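Local coordinates for alpha-galactosidase 1 (Saccharomyces cerevisiae, PDB 3LRK), which hydrolyses terminal, non-reducing alpha-D-galactose residues from alpha-D-galactosides such as galactose oligosaccharides, galactomannans and galactolipids, at residues Phe157-Ser171 with Tyr183-Trp196. The protein carries 1 engineered substitution. Residues are numbered along the deposited sequence; the frame is centred on the assembly and turned at random.
Sequences FGTPEISYHRYKAMS and YSLCNWGQDLTFYW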
loop_
_atom_site.group_PDB
_atom_site.type_symbol
_atom_site.label_atom_id
_atom_site.label_comp_id
_atom_site.label_asym_id
_atom_site.label_seq_id
_atom_site.Cartn_x
_atom_site.Cartn_y
_atom_site.Cartn_z
ATOM N N PHE A 157 8.575 -9.554 -10.483
ATOM C CA PHE A 157 7.794 -8.328 -10.411
ATOM C C PHE A 157 7.666 -7.960 -8.928
ATOM O O PHE A 157 8.135 -8.711 -8.061
ATOM C CB PHE A 157 6.414 -8.533 -11.061
ATOM C CG PHE A 157 5.468 -9.353 -10.234
ATOM C CD1 PHE A 157 4.492 -8.729 -9.455
ATOM C CD2 PHE A 157 5.561 -10.747 -10.216
ATOM C CE1 PHE A 157 3.615 -9.483 -8.663
ATOM C CE2 PHE A 157 4.692 -11.512 -9.432
ATOM C CZ PHE A 157 3.717 -10.871 -8.647
ATOM N N GLY A 158 7.033 -6.827 -8.631
ATOM C CA GLY A 158 6.731 -6.468 -7.239
ATOM C C GLY A 158 7.401 -5.199 -6.767
ATOM O O GLY A 158 6.900 -4.522 -5.861
ATOM N N THR A 159 8.522 -4.865 -7.399
ATOM C CA THR A 159 9.191 -3.577 -7.206
ATOM C C THR A 159 9.530 -2.968 -8.571
ATOM O O THR A 159 9.661 -3.687 -9.555
ATOM C CB THR A 159 10.496 -3.703 -6.372
ATOM O OG1 THR A 159 11.490 -4.416 -7.121
ATOM C CG2 THR A 159 10.256 -4.406 -5.023
ATOM N N PRO A 160 9.641 -1.629 -8.653
ATOM C CA PRO A 160 10.123 -1.010 -9.912
ATOM C C PRO A 160 11.424 -1.625 -10.449
ATOM O O PRO A 160 11.542 -1.904 -11.648
ATOM C CB PRO A 160 10.372 0.447 -9.496
ATOM C CG PRO A 160 9.340 0.680 -8.436
ATOM C CD PRO A 160 9.294 -0.616 -7.642
ATOM N N GLU A 161 12.388 -1.851 -9.567
ATOM C CA GLU A 161 13.717 -2.301 -9.989
ATOM C C GLU A 161 13.726 -3.684 -10.651
ATOM O O GLU A 161 14.415 -3.891 -11.654
ATOM C CB GLU A 161 14.678 -2.257 -8.806
ATOM C CG GLU A 161 16.112 -2.601 -9.153
ATOM C CD GLU A 161 16.894 -3.087 -7.947
ATOM O OE1 GLU A 161 18.119 -2.846 -7.920
ATOM O OE2 GLU A 161 16.290 -3.718 -7.035
ATOM N N ILE A 162 12.989 -4.636 -10.080
ATOM C CA ILE A 162 12.922 -5.974 -10.676
ATOM C C ILE A 162 12.193 -5.999 -12.039
ATOM O O ILE A 162 12.640 -6.676 -12.962
ATOM C CB ILE A 162 12.350 -7.043 -9.695
ATOM C CG1 ILE A 162 12.536 -8.445 -10.284
ATOM C CG2 ILE A 162 10.877 -6.762 -9.352
ATOM C CD1 ILE A 162 12.455 -9.576 -9.244
ATOM N N SER A 163 11.083 -5.271 -12.160
ATOM C CA SER A 163 10.350 -5.221 -13.435
ATOM C C SER A 163 11.147 -4.459 -14.502
ATOM O O SER A 163 11.206 -4.864 -15.668
ATOM C CB SER A 163 8.974 -4.592 -13.240
ATOM O OG SER A 163 8.103 -5.511 -12.607
ATOM N N TYR A 164 11.762 -3.352 -14.097
ATOM C CA TYR A 164 12.652 -2.612 -14.979
ATOM C C TYR A 164 13.781 -3.485 -15.547
ATOM O O TYR A 164 14.044 -3.451 -16.742
ATOM C CB TYR A 164 13.241 -1.405 -14.243
ATOM C CG TYR A 164 14.394 -0.748 -14.961
ATOM C CD1 TYR A 164 14.166 0.217 -15.958
ATOM C CD2 TYR A 164 15.711 -1.074 -14.639
ATOM C CE1 TYR A 164 15.220 0.832 -16.600
ATOM C CE2 TYR A 164 16.782 -0.468 -15.291
ATOM C CZ TYR A 164 16.527 0.488 -16.266
ATOM O OH TYR A 164 17.582 1.099 -16.914
ATOM N N HIS A 165 14.461 -4.252 -14.699
ATOM C CA HIS A 165 15.572 -5.071 -15.193
ATOM C C HIS A 165 15.111 -6.183 -16.147
ATOM O O HIS A 165 15.791 -6.476 -17.133
ATOM C CB HIS A 165 16.443 -5.579 -14.048
ATOM C CG HIS A 165 17.395 -4.536 -13.531
ATOM N ND1 HIS A 165 18.400 -3.998 -14.309
ATOM C CD2 HIS A 165 17.473 -3.906 -12.334
ATOM C CE1 HIS A 165 19.070 -3.101 -13.606
ATOM N NE2 HIS A 165 18.520 -3.018 -12.409
ATOM N N ARG A 166 13.929 -6.743 -15.895
ATOM C CA ARG A 166 13.348 -7.773 -16.785
ATOM C C ARG A 166 13.021 -7.198 -18.176
ATOM O O ARG A 166 13.324 -7.827 -19.205
ATOM C CB ARG A 166 12.101 -8.409 -16.149
ATOM C CG ARG A 166 11.391 -9.501 -17.012
ATOM C CD ARG A 166 10.517 -10.451 -16.164
ATOM N NE ARG A 166 9.629 -9.690 -15.291
ATOM C CZ ARG A 166 8.443 -9.215 -15.631
ATOM N NH1 ARG A 166 7.910 -9.480 -16.835
ATOM N NH2 ARG A 166 7.771 -8.476 -14.754
ATOM N N TYR A 167 12.412 -6.018 -18.201
ATOM C CA TYR A 167 12.100 -5.340 -19.468
ATOM C C TYR A 167 13.328 -4.762 -20.173
ATOM O O TYR A 167 13.398 -4.787 -21.418
ATOM C CB TYR A 167 10.945 -4.339 -19.304
ATOM C CG TYR A 167 9.659 -5.107 -19.192
ATOM C CD1 TYR A 167 9.021 -5.288 -17.964
ATOM C CD2 TYR A 167 9.126 -5.745 -20.322
ATOM C CE1 TYR A 167 7.853 -6.061 -17.869
ATOM C CE2 TYR A 167 7.978 -6.505 -20.237
ATOM C CZ TYR A 167 7.345 -6.660 -19.024
ATOM O OH TYR A 167 6.207 -7.418 -18.979
ATOM N N LYS A 168 14.302 -4.293 -19.379
ATOM C CA LYS A 168 15.608 -3.890 -19.902
ATOM C C LYS A 168 16.378 -5.024 -20.568
ATOM O O LYS A 168 17.067 -4.795 -21.566
ATOM C CB LYS A 168 16.485 -3.223 -18.817
ATOM C CG LYS A 168 17.806 -2.660 -19.365
ATOM C CD LYS A 168 18.523 -1.786 -18.357
ATOM C CE LYS A 168 19.781 -1.160 -18.963
ATOM N NZ LYS A 168 20.890 -2.169 -19.085
ATOM N N ALA A 169 16.278 -6.241 -20.023
ATOM C CA ALA A 169 16.913 -7.404 -20.638
ATOM C C ALA A 169 16.528 -7.559 -22.117
ATOM O O ALA A 169 17.404 -7.810 -22.956
ATOM C CB ALA A 169 16.612 -8.704 -19.842
ATOM N N MET A 170 15.245 -7.403 -22.442
ATOM C CA MET A 170 14.824 -7.491 -23.859
ATOM C C MET A 170 15.163 -6.219 -24.665
ATOM O O MET A 170 15.512 -6.311 -25.840
ATOM C CB MET A 170 13.341 -7.845 -23.995
ATOM C CG MET A 170 12.843 -7.940 -25.453
ATOM S SD MET A 170 13.764 -9.118 -26.440
ATOM C CE MET A 170 12.891 -10.635 -26.043
ATOM N N SER A 171 15.077 -5.056 -24.024
ATOM C CA SER A 171 15.491 -3.790 -24.646
ATOM C C SER A 171 16.936 -3.890 -25.159
ATOM O O SER A 171 17.216 -3.569 -26.327
ATOM C CB SER A 171 15.377 -2.636 -23.646
ATOM O OG SER A 171 15.633 -1.384 -24.268
ATOM N N TYR A 183 9.853 -0.725 -29.466
ATOM C CA TYR A 183 9.673 -1.632 -28.318
ATOM C C TYR A 183 8.476 -1.208 -27.455
ATOM O O TYR A 183 8.500 -0.162 -26.790
ATOM C CB TYR A 183 10.988 -1.709 -27.523
ATOM C CG TYR A 183 11.045 -2.689 -26.352
ATOM C CD1 TYR A 183 10.477 -3.973 -26.424
ATOM C CD2 TYR A 183 11.723 -2.331 -25.186
ATOM C CE1 TYR A 183 10.564 -4.871 -25.319
ATOM C CE2 TYR A 183 11.824 -3.198 -24.105
ATOM C CZ TYR A 183 11.259 -4.455 -24.167
ATOM O OH TYR A 183 11.382 -5.262 -23.056
ATOM N N SER A 184 7.426 -2.029 -27.505
ATOM C CA SER A 184 6.152 -1.776 -26.846
ATOM C C SER A 184 6.011 -2.674 -25.623
ATOM O O SER A 184 5.923 -3.889 -25.743
ATOM C CB SER A 184 5.004 -2.028 -27.842
ATOM O OG SER A 184 3.742 -2.189 -27.213
ATOM N N LEU A 185 6.023 -2.068 -24.438
ATOM C CA LEU A 185 5.855 -2.812 -23.184
ATOM C C LEU A 185 4.401 -3.175 -22.929
ATOM O O LEU A 185 3.498 -2.385 -23.191
ATOM C CB LEU A 185 6.387 -1.978 -22.008
ATOM C CG LEU A 185 7.839 -2.136 -21.534
ATOM C CD1 LEU A 185 8.853 -2.424 -22.631
ATOM C CD2 LEU A 185 8.291 -0.983 -20.633
ATOM N N CYS A 186 4.176 -4.383 -22.413
ATOM C CA CYS A 186 2.833 -4.800 -22.049
ATOM C C CYS A 186 2.874 -5.424 -20.660
ATOM O O CYS A 186 2.692 -6.624 -20.517
ATOM C CB CYS A 186 2.269 -5.800 -23.076
ATOM S SG CYS A 186 0.516 -6.241 -22.846
ATOM N N ASN A 187 3.129 -4.597 -19.642
ATOM C CA ASN A 187 3.097 -5.061 -18.268
ATOM C C ASN A 187 1.982 -4.436 -17.429
ATOM O O ASN A 187 2.013 -4.525 -16.201
ATOM C CB ASN A 187 4.480 -4.919 -17.587
ATOM C CG ASN A 187 4.683 -3.568 -16.912
ATOM O OD1 ASN A 187 4.280 -2.526 -17.435
ATOM N ND2 ASN A 187 5.331 -3.583 -15.747
ATOM N N TRP A 188 1.013 -3.796 -18.092
ATOM C CA TRP A 188 -0.224 -3.327 -17.447
ATOM C C TRP A 188 -0.031 -2.255 -16.347
ATOM O O TRP A 188 -0.868 -2.124 -15.440
ATOM C CB TRP A 188 -0.999 -4.515 -16.864
ATOM C CG TRP A 188 -0.906 -5.783 -17.674
ATOM C CD1 TRP A 188 -1.180 -5.938 -19.021
ATOM C CD2 TRP A 188 -0.545 -7.080 -17.185
ATOM N NE1 TRP A 188 -0.985 -7.254 -19.387
ATOM C CE2 TRP A 188 -0.606 -7.976 -18.282
ATOM C CE3 TRP A 188 -0.178 -7.578 -15.918
ATOM C CZ2 TRP A 188 -0.319 -9.346 -18.151
ATOM C CZ3 TRP A 188 0.105 -8.948 -15.789
ATOM C CH2 TRP A 188 0.037 -9.807 -16.901
ATOM N N GLY A 189 1.069 -1.514 -16.432
ATOM C CA GLY A 189 1.387 -0.446 -15.465
ATOM C C GLY A 189 2.054 -0.934 -14.198
ATOM O O GLY A 189 2.326 -0.144 -13.286
ATOM N N GLN A 190 2.329 -2.235 -14.142
ATOM C CA GLN A 190 2.755 -2.899 -12.907
ATOM C C GLN A 190 4.093 -2.350 -12.458
ATOM O O GLN A 190 5.027 -2.223 -13.267
ATOM C CB GLN A 190 2.848 -4.410 -13.140
ATOM C CG GLN A 190 3.110 -5.274 -11.916
ATOM C CD GLN A 190 3.232 -6.747 -12.285
ATOM O OE1 GLN A 190 4.142 -7.152 -13.027
ATOM N NE2 GLN A 190 2.306 -7.561 -11.775
ATOM N N ASP A 191 4.174 -2.021 -11.170
ATOM C CA ASP A 191 5.383 -1.465 -10.563
ATOM C C ASP A 191 5.746 -0.064 -11.110
ATOM O O ASP A 191 6.921 0.264 -11.234
ATOM C CB ASP A 191 6.564 -2.455 -10.688
ATOM C CG ASP A 191 6.278 -3.783 -9.989
ATOM O OD1 ASP A 191 5.673 -3.760 -8.900
ATOM O OD2 ASP A 191 6.648 -4.827 -10.529
ATOM N N LEU A 192 4.715 0.744 -11.387
ATOM C CA LEU A 192 4.847 2.163 -11.787
ATOM C C LEU A 192 5.635 2.401 -13.073
ATOM O O LEU A 192 6.520 3.274 -13.141
ATOM C CB LEU A 192 5.401 3.006 -10.628
ATOM C CG LEU A 192 4.683 2.852 -9.281
ATOM C CD1 LEU A 192 5.539 3.399 -8.143
ATOM C CD2 LEU A 192 3.309 3.534 -9.289
ATOM N N THR A 193 5.270 1.644 -14.104
ATOM C CA THR A 193 5.973 1.651 -15.372
ATOM C C THR A 193 6.225 3.042 -15.968
ATOM O O THR A 193 7.251 3.253 -16.584
ATOM C CB THR A 193 5.225 0.813 -16.421
ATOM O OG1 THR A 193 4.781 -0.414 -15.817
ATOM C CG2 THR A 193 6.161 0.501 -17.597
ATOM N N PHE A 194 5.282 3.960 -15.791
ATOM C CA PHE A 194 5.400 5.334 -16.330
ATOM C C PHE A 194 6.683 6.048 -15.864
ATOM O O PHE A 194 7.180 6.974 -16.533
ATOM C CB PHE A 194 4.149 6.167 -15.968
ATOM C CG PHE A 194 3.968 6.366 -14.482
ATOM C CD1 PHE A 194 4.706 7.340 -13.800
ATOM C CD2 PHE A 194 3.078 5.569 -13.766
ATOM C CE1 PHE A 194 4.572 7.502 -12.436
ATOM C CE2 PHE A 194 2.933 5.732 -12.394
ATOM C CZ PHE A 194 3.687 6.707 -11.732
ATOM N N TYR A 195 7.215 5.622 -14.714
ATOM C CA TYR A 195 8.436 6.226 -14.174
ATOM C C TYR A 195 9.712 5.727 -14.877
ATOM O O TYR A 195 10.666 6.495 -15.050
ATOM C CB TYR A 195 8.554 5.936 -12.673
ATOM C CG TYR A 195 8.017 6.986 -11.725
ATOM C CD1 TYR A 195 7.316 6.599 -10.580
ATOM C CD2 TYR A 195 8.226 8.355 -11.940
ATOM C CE1 TYR A 195 6.839 7.518 -9.678
ATOM C CE2 TYR A 195 7.745 9.303 -11.017
ATOM C CZ TYR A 195 7.051 8.870 -9.894
ATOM O OH TYR A 195 6.555 9.765 -8.961
ATOM N N TRP A 196 9.727 4.458 -15.287
ATOM C CA TRP A 196 10.946 3.817 -15.811
ATOM C C TRP A 196 10.906 3.346 -17.275
ATOM O O TRP A 196 11.912 2.879 -17.810
ATOM C CB TRP A 196 11.396 2.660 -14.904
ATOM C CG TRP A 196 10.317 1.636 -14.529
ATOM C CD1 TRP A 196 9.574 1.619 -13.388
ATOM C CD2 TRP A 196 9.917 0.487 -15.285
ATOM N NE1 TRP A 196 8.732 0.523 -13.377
ATOM C CE2 TRP A 196 8.910 -0.177 -14.540
ATOM C CE3 TRP A 196 10.303 -0.046 -16.528
ATOM C CZ2 TRP A 196 8.282 -1.350 -14.995
ATOM C CZ3 TRP A 196 9.678 -1.213 -16.976
ATOM C CH2 TRP A 196 8.686 -1.852 -16.205
HETATM O O HOH W 1 6.157 -6.139 -14.361
#
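The indole of Trp196 lies with one face against helix 160-171, where Tyr164 CA makes a CH-pi contact 3.9 Å from the centroid of the six-membered ring; Thr193 CA backs the opposite face. At its edges, Tyr167 CD1 approaches CH2, and NE1 donates to Asp191 O in the ring plane, though from above the carbonyl plane. The ring fills a hole between Pro160, Ser163, Tyr164 and Tyr167, within a beta-alpha-beta unit of the GH27 TIM barrel. Replacing Trp196 by an alanine would probably empty this hole and leave Asp191 O without its indole donor.

Tyr183 has CG anti to its own N (chi1 -175°), which carries the ring across from strand to helix. Its OH donates, in the carbonyl plane, to Tyr167 O at 2.6 Å, which also accepts from Ser171 N. The Tyr167 ring meets Leu185 CG and Asn187 CB, while its hydroxyl bonds to O of the nucleophile Asp149.

Near the helix start, the Gln190 amide and Phe157 ring planes are 13° apart, with Gln190 NE2 3.4 Å from Phe157 CD1. A water donates to Gln190 OE1 and Ser163 OG and accepts from Asn187 ND2 and, weakly, Arg166 NH2; Gln190 OE1 also accepts from Asn150 ND2. Asp191 OD2 takes Gly158 N from the syn side (2.8 Å), tilted 24° out of the carboxylate plane, and, through its anti lone pair, Ser163 OG at 2.6 Å.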